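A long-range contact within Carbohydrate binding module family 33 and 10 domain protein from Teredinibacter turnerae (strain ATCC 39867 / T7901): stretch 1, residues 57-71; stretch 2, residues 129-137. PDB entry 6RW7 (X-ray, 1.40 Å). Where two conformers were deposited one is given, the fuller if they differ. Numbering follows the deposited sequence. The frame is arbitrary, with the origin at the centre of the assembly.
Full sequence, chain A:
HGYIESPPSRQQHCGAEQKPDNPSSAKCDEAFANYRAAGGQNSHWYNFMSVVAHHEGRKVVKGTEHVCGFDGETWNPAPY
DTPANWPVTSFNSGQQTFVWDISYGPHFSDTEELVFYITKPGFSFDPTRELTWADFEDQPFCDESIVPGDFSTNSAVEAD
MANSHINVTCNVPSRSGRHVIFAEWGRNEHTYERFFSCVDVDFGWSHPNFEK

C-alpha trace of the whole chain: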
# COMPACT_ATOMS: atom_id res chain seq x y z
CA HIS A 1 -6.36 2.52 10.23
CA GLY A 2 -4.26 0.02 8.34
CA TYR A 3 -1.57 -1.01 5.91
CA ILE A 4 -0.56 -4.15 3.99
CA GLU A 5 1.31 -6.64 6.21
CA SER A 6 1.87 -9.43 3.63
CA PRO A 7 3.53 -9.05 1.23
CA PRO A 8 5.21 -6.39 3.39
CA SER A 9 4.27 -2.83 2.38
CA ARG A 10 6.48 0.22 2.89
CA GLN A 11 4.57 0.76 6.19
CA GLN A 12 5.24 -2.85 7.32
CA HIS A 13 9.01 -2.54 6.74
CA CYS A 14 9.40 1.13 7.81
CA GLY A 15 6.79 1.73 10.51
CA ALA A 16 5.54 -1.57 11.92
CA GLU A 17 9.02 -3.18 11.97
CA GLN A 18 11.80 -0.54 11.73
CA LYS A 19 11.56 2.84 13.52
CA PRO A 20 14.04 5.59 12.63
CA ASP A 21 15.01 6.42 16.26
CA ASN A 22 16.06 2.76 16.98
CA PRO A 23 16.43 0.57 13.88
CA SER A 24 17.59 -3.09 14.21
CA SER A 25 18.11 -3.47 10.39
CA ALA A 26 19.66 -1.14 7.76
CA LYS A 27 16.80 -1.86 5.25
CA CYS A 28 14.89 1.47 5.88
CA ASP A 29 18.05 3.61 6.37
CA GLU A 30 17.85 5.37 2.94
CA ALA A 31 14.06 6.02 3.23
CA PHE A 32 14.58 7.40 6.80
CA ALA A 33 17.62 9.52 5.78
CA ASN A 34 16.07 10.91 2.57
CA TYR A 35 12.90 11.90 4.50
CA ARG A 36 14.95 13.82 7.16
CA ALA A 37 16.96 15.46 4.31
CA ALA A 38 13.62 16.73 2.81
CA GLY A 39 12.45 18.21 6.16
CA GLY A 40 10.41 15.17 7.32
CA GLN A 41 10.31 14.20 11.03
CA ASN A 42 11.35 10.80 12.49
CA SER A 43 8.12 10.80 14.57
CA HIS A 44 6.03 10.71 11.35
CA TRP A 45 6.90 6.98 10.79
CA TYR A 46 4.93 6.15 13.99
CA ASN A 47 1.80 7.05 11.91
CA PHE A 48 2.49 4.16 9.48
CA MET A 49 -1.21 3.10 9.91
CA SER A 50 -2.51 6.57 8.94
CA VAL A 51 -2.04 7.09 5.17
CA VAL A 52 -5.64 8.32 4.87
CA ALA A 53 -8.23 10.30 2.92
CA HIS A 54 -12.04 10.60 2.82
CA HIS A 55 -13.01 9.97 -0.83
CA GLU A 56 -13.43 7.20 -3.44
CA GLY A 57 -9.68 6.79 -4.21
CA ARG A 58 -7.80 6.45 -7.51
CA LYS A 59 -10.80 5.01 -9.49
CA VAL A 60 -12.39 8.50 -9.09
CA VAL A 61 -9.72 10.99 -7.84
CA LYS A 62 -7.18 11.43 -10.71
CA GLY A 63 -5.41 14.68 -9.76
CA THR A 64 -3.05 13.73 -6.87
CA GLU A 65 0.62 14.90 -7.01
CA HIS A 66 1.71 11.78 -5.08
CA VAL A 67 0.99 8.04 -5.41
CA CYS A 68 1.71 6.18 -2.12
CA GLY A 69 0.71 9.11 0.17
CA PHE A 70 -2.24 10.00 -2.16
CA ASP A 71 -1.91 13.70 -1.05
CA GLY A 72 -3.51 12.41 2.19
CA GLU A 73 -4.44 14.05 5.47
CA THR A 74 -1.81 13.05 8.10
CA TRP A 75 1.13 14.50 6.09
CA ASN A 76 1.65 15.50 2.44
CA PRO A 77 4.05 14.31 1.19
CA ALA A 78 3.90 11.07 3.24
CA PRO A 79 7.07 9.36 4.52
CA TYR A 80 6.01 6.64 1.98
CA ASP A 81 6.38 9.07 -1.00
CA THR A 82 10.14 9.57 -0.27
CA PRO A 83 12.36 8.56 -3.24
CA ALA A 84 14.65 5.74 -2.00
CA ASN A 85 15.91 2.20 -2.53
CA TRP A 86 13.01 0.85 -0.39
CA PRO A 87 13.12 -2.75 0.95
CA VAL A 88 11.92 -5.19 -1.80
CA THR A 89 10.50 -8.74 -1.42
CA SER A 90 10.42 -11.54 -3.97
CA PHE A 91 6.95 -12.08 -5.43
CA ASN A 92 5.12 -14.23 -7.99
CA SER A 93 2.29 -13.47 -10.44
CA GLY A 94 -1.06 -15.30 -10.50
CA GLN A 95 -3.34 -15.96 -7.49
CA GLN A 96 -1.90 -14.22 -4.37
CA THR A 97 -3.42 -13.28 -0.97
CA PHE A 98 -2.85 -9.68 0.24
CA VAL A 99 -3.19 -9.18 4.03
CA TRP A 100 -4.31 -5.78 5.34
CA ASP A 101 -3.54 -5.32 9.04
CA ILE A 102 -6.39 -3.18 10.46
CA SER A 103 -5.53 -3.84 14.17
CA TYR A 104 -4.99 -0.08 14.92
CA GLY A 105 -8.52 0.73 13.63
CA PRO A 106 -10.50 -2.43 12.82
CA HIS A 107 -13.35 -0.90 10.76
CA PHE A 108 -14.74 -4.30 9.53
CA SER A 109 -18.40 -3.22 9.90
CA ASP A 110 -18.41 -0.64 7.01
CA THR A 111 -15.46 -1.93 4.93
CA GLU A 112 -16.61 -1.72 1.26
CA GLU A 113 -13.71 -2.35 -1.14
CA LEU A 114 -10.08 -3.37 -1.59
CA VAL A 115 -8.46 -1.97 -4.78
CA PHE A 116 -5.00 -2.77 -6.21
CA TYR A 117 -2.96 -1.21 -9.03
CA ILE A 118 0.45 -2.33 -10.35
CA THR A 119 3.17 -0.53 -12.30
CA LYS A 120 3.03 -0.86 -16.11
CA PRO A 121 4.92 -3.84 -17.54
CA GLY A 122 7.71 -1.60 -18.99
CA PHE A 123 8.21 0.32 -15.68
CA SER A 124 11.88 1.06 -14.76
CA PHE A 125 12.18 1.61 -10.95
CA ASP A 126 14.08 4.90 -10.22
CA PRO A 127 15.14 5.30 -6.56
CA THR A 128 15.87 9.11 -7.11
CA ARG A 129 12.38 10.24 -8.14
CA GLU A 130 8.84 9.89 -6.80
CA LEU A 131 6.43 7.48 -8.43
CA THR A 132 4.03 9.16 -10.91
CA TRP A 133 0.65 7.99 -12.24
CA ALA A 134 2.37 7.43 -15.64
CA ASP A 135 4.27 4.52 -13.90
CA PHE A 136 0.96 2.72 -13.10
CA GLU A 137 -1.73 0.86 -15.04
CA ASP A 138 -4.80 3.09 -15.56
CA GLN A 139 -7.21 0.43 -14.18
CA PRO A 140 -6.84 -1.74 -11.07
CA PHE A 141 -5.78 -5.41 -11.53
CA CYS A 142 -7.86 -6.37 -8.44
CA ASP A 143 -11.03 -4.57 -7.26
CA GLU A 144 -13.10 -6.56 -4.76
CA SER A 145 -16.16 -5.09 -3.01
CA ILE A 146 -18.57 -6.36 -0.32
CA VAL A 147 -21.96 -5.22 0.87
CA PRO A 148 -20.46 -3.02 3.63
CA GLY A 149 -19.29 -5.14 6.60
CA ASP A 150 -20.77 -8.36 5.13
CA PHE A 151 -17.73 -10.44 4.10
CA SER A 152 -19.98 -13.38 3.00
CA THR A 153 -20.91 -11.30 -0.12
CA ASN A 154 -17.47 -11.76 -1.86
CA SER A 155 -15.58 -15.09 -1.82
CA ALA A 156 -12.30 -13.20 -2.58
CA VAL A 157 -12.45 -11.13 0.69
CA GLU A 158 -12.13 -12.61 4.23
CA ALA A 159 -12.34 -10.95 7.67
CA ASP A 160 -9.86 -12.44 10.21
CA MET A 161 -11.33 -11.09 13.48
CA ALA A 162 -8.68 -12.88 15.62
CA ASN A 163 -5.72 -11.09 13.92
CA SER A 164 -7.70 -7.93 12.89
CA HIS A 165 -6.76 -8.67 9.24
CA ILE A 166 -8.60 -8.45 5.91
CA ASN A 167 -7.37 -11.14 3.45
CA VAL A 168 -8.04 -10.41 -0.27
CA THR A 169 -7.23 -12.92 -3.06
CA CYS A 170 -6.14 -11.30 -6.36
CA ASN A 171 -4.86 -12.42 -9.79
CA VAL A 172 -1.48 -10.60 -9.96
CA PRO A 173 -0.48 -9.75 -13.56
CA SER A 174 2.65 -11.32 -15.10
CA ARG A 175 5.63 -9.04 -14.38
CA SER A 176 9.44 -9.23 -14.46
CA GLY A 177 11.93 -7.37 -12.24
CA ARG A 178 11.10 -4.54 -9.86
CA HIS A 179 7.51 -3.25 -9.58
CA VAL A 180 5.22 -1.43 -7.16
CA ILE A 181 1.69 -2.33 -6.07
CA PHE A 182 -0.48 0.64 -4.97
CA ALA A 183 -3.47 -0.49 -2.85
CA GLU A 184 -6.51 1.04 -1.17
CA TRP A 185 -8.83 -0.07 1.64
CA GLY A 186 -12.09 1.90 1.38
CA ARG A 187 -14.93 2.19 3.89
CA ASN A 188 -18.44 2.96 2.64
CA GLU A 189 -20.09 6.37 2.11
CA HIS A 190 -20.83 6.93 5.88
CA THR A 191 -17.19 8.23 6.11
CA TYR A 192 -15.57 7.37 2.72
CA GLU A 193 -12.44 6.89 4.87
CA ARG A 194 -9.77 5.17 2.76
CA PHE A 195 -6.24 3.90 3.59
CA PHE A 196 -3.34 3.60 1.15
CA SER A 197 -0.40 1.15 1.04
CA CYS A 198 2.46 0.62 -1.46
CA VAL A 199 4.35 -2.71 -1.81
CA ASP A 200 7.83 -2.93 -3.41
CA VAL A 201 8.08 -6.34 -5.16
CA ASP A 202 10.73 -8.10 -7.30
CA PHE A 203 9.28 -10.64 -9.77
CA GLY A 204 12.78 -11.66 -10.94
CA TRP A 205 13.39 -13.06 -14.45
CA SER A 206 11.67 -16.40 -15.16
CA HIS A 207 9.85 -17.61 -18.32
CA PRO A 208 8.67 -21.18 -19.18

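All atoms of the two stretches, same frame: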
# COMPACT_ATOMS: atom_id res chain seq x y z
N GLY A 57 -10.99 7.31 -3.80
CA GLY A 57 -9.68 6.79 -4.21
C GLY A 57 -9.42 6.94 -5.70
O GLY A 57 -10.16 7.67 -6.40
N ARG A 58 -8.38 6.26 -6.16
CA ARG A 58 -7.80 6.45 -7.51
C ARG A 58 -8.79 6.10 -8.63
O ARG A 58 -8.60 6.65 -9.70
CB ARG A 58 -6.52 5.63 -7.63
CG ARG A 58 -5.86 5.72 -9.00
CD ARG A 58 -5.35 7.09 -9.34
NE ARG A 58 -4.89 7.09 -10.72
CZ ARG A 58 -4.52 8.16 -11.41
NH1 ARG A 58 -4.54 9.37 -10.86
NH2 ARG A 58 -4.16 8.03 -12.68
N LYS A 59 -9.80 5.28 -8.42
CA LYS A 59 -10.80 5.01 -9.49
C LYS A 59 -11.50 6.32 -9.87
O LYS A 59 -11.92 6.42 -11.04
CB LYS A 59 -11.82 3.97 -9.07
CG LYS A 59 -11.21 2.57 -9.01
CD LYS A 59 -12.23 1.51 -8.75
CE LYS A 59 -12.77 1.55 -7.34
NZ LYS A 59 -13.85 0.55 -7.16
N VAL A 60 -11.62 7.24 -8.92
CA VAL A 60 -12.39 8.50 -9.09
C VAL A 60 -11.45 9.71 -9.09
O VAL A 60 -11.66 10.61 -9.92
CB VAL A 60 -13.47 8.59 -8.00
CG1 VAL A 60 -14.17 9.96 -8.01
CG2 VAL A 60 -14.45 7.45 -8.17
N VAL A 61 -10.55 9.79 -8.13
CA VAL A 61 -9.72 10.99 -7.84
C VAL A 61 -8.45 10.86 -8.67
O VAL A 61 -7.62 10.01 -8.30
CB VAL A 61 -9.40 11.07 -6.34
CG1 VAL A 61 -8.48 12.24 -6.04
CG2 VAL A 61 -10.67 11.08 -5.50
N LYS A 62 -8.29 11.63 -9.75
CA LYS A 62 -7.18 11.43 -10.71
C LYS A 62 -6.07 12.47 -10.54
O LYS A 62 -5.03 12.32 -11.19
CB LYS A 62 -7.70 11.49 -12.15
CG LYS A 62 -8.73 10.43 -12.46
CD LYS A 62 -8.21 9.03 -12.26
CE LYS A 62 -9.19 8.01 -12.75
NZ LYS A 62 -8.70 6.66 -12.46
N GLY A 63 -6.28 13.50 -9.72
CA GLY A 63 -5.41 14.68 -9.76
C GLY A 63 -4.36 14.70 -8.67
O GLY A 63 -3.84 15.77 -8.45
N THR A 64 -4.05 13.61 -7.96
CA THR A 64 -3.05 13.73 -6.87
C THR A 64 -1.64 13.92 -7.42
O THR A 64 -1.31 13.32 -8.46
CB THR A 64 -3.06 12.59 -5.85
OG1 THR A 64 -2.68 11.36 -6.45
CG2 THR A 64 -4.41 12.47 -5.17
N GLU A 65 -0.82 14.69 -6.71
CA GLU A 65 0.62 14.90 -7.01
C GLU A 65 1.37 13.61 -6.70
O GLU A 65 2.31 13.24 -7.45
CB GLU A 65 1.23 16.01 -6.16
N HIS A 66 0.97 12.94 -5.62
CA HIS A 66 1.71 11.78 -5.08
C HIS A 66 0.89 10.50 -5.21
O HIS A 66 -0.36 10.52 -5.20
CB HIS A 66 2.11 12.02 -3.62
CG HIS A 66 2.82 13.31 -3.38
ND1 HIS A 66 4.18 13.46 -3.60
CD2 HIS A 66 2.36 14.51 -2.94
CE1 HIS A 66 4.52 14.71 -3.29
NE2 HIS A 66 3.42 15.36 -2.88
N VAL A 67 1.60 9.38 -5.32
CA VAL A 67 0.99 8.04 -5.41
C VAL A 67 0.78 7.47 -4.00
O VAL A 67 -0.35 7.45 -3.52
CB VAL A 67 1.86 7.14 -6.30
CG1 VAL A 67 1.34 5.72 -6.26
CG2 VAL A 67 1.93 7.70 -7.73
N CYS A 68 1.84 7.01 -3.35
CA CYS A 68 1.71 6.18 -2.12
C CYS A 68 1.01 6.97 -1.01
O CYS A 68 0.23 6.36 -0.28
CB CYS A 68 3.05 5.63 -1.68
SG CYS A 68 3.75 4.56 -2.96
N GLY A 69 1.31 8.26 -0.87
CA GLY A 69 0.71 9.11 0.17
C GLY A 69 -0.66 9.60 -0.22
O GLY A 69 -1.39 10.11 0.63
N PHE A 70 -0.97 9.55 -1.53
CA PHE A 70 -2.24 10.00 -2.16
C PHE A 70 -2.64 11.42 -1.69
O PHE A 70 -3.85 11.69 -1.58
CB PHE A 70 -3.34 8.97 -1.93
CG PHE A 70 -4.27 8.91 -3.11
CD1 PHE A 70 -3.89 8.27 -4.28
CD2 PHE A 70 -5.49 9.56 -3.08
CE1 PHE A 70 -4.73 8.25 -5.38
CE2 PHE A 70 -6.32 9.54 -4.19
CZ PHE A 70 -5.95 8.87 -5.33
N ASP A 71 -1.67 12.29 -1.48
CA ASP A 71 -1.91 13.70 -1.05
C ASP A 71 -2.80 13.71 0.19
O ASP A 71 -3.64 14.66 0.34
CB ASP A 71 -2.55 14.53 -2.16
CG ASP A 71 -1.68 14.70 -3.40
OD1 ASP A 71 -0.62 14.06 -3.49
OD2 ASP A 71 -2.08 15.52 -4.29
N ARG A 129 13.55 9.41 -7.80
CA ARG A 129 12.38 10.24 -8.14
C ARG A 129 11.17 9.59 -7.50
O ARG A 129 11.19 8.37 -7.24
CB ARG A 129 12.23 10.41 -9.66
CG ARG A 129 11.81 9.14 -10.38
CD ARG A 129 11.04 9.39 -11.67
NE ARG A 129 10.86 8.15 -12.43
CZ ARG A 129 9.82 7.32 -12.35
NH1 ARG A 129 8.84 7.54 -11.51
NH2 ARG A 129 9.80 6.22 -13.10
N GLU A 130 10.14 10.39 -7.29
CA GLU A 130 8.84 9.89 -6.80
C GLU A 130 8.17 9.10 -7.92
O GLU A 130 8.32 9.40 -9.12
CB GLU A 130 7.92 11.03 -6.38
CG GLU A 130 8.31 11.65 -5.06
CD GLU A 130 7.12 12.21 -4.31
OE1 GLU A 130 6.00 11.71 -4.54
OE2 GLU A 130 7.32 13.15 -3.50
N LEU A 131 7.38 8.12 -7.51
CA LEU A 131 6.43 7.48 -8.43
C LEU A 131 5.48 8.54 -8.99
O LEU A 131 5.18 9.54 -8.32
CB LEU A 131 5.66 6.40 -7.67
CG LEU A 131 6.50 5.24 -7.18
CD1 LEU A 131 5.70 4.40 -6.18
CD2 LEU A 131 6.99 4.39 -8.36
N THR A 132 5.04 8.34 -10.23
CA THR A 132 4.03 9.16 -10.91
C THR A 132 2.93 8.23 -11.39
O THR A 132 3.17 7.00 -11.51
CB THR A 132 4.61 9.93 -12.11
OG1 THR A 132 4.84 9.00 -13.17
CG2 THR A 132 5.88 10.67 -11.76
N TRP A 133 1.77 8.79 -11.72
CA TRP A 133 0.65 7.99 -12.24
C TRP A 133 1.03 7.37 -13.59
O TRP A 133 0.50 6.29 -13.90
CB TRP A 133 -0.66 8.79 -12.30
CG TRP A 133 -1.12 9.08 -10.90
CD1 TRP A 133 -1.22 10.30 -10.32
CD2 TRP A 133 -1.45 8.11 -9.90
NE1 TRP A 133 -1.60 10.16 -9.02
CE2 TRP A 133 -1.74 8.83 -8.72
CE3 TRP A 133 -1.53 6.72 -9.86
CZ2 TRP A 133 -2.12 8.22 -7.53
CZ3 TRP A 133 -1.91 6.10 -8.68
CH2 TRP A 133 -2.18 6.85 -7.53
N ALA A 134 1.93 7.99 -14.35
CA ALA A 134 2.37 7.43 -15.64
C ALA A 134 3.09 6.09 -15.42
O ALA A 134 3.15 5.30 -16.35
CB ALA A 134 3.28 8.42 -16.34
N ASP A 135 3.60 5.81 -14.22
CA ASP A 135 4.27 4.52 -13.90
C ASP A 135 3.24 3.39 -13.76
O ASP A 135 3.66 2.23 -13.83
CB ASP A 135 5.05 4.62 -12.60
CG ASP A 135 6.22 5.58 -12.64
OD1 ASP A 135 6.85 5.67 -13.73
OD2 ASP A 135 6.53 6.21 -11.58
N PHE A 136 1.97 3.71 -13.52
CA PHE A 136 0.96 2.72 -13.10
C PHE A 136 -0.05 2.46 -14.20
O PHE A 136 -0.34 3.35 -15.03
CB PHE A 136 0.21 3.18 -11.85
CG PHE A 136 1.05 3.01 -10.62
CD1 PHE A 136 1.94 3.98 -10.19
CD2 PHE A 136 0.95 1.85 -9.87
CE1 PHE A 136 2.75 3.78 -9.09
CE2 PHE A 136 1.75 1.65 -8.77
CZ PHE A 136 2.63 2.63 -8.36
N GLU A 137 -0.56 1.24 -14.21
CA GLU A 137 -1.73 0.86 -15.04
C GLU A 137 -2.90 1.80 -14.72
O GLU A 137 -3.06 2.19 -13.53
CB GLU A 137 -2.13 -0.59 -14.77
CG GLU A 137 -1.11 -1.61 -15.24
CD GLU A 137 -1.65 -3.03 -15.31
OE1 GLU A 137 -2.48 -3.42 -14.43
OE2 GLU A 137 -1.23 -3.76 -16.26
O HOH W 1 -3.85 4.74 -12.29
O HOH W 2 4.63 12.19 -8.37
O HOH W 3 4.43 9.90 -5.77

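A tryptophan at the margin of a fold offers two broad faces and one polar rim atom, and a well-packed contact uses all three. The contact between residues 57-71 and 129-137 of this carbohydrate-binding module protein illustrates the principle, for Trp133, in a short 3-10 segment, is covered by the first stretch more extensively than any other residue here.

Walking along stretch 1, the first partner is Arg58. Its CA-to-CB bond points toward stretch 2, and its guanidinium lies flat on Trp133, with the planes only 5° apart and Arg58 CZ 3.4 Å from Trp133 CD2. The charge sits over the five-membered ring in a cation-pi arrangement, while the aliphatic part of the same side chain serves the other ring: Arg58 CD stands over the six-membered ring in a CH-pi contact. A flat guanidinium keeps its N-H groups free to bond in its own plane. Arg58 NE donates to a water at 3.0 Å from the water oxygen, and that water donates in turn to Glu137 O, linking the stretches beyond the stack. Arg58 NH1 makes a weak hydrogen bond to Lys62 O (3.0 Å), and Lys62 NZ returns a bond to Arg58 O (2.8 Å), so the stacked arginine is tied back to its own loop.

Thr64 meets the rim of the indole. Trp133 NE1 donates to Thr64 OG1 at 3.0 Å and, more weakly, to Thr64 O at 3.2 Å. The threonine hydroxyl, having accepted from the indole, donates its own proton to His66 O (OG1 to O, 2.8 Å), which extends the polar chain along the loop.

His66 supplies a separate polar anchor. Although its CA-to-CB bond points away from stretch 2, the ring reaches Glu130, where His66 ND1 donates to Glu130 OE1 at 2.7 Å with a nearly straight angle of 172°. Glu130 lies at the edge of the imidazole, as a hydrogen bond from a ring nitrogen requires. The backbone of His66 is held from its own side by Asp71, whose OD1 accepts from His66 N at 2.9 Å.

Val67 closes the sandwich. Its CG2 methyl lies 3.9 Å from the centroid of the six-membered ring of Trp133, almost on the ring normal and on the face opposite Arg58. The other methyl, CG1, packs against Phe136 CE1 at 3.7 Å, and CG2 also lies 4.0 Å from Leu131 CB. A water accepts from Val67 N (2.9 Å to its oxygen), and both Glu130 OE1 and Leu131 O lie 2.7 Å from that water oxygen.

Val67 also begins a type I turn, closed by Phe70 N donating to Val67 O at 3.0 Å. Within it, Cys68 SG touches Leu131 CD1 at 3.8 Å. At its end, Phe70 CE1 comes within 3.4 Å of Trp133 CZ2, the two aromatic rings meeting rim to rim with planes at 74°.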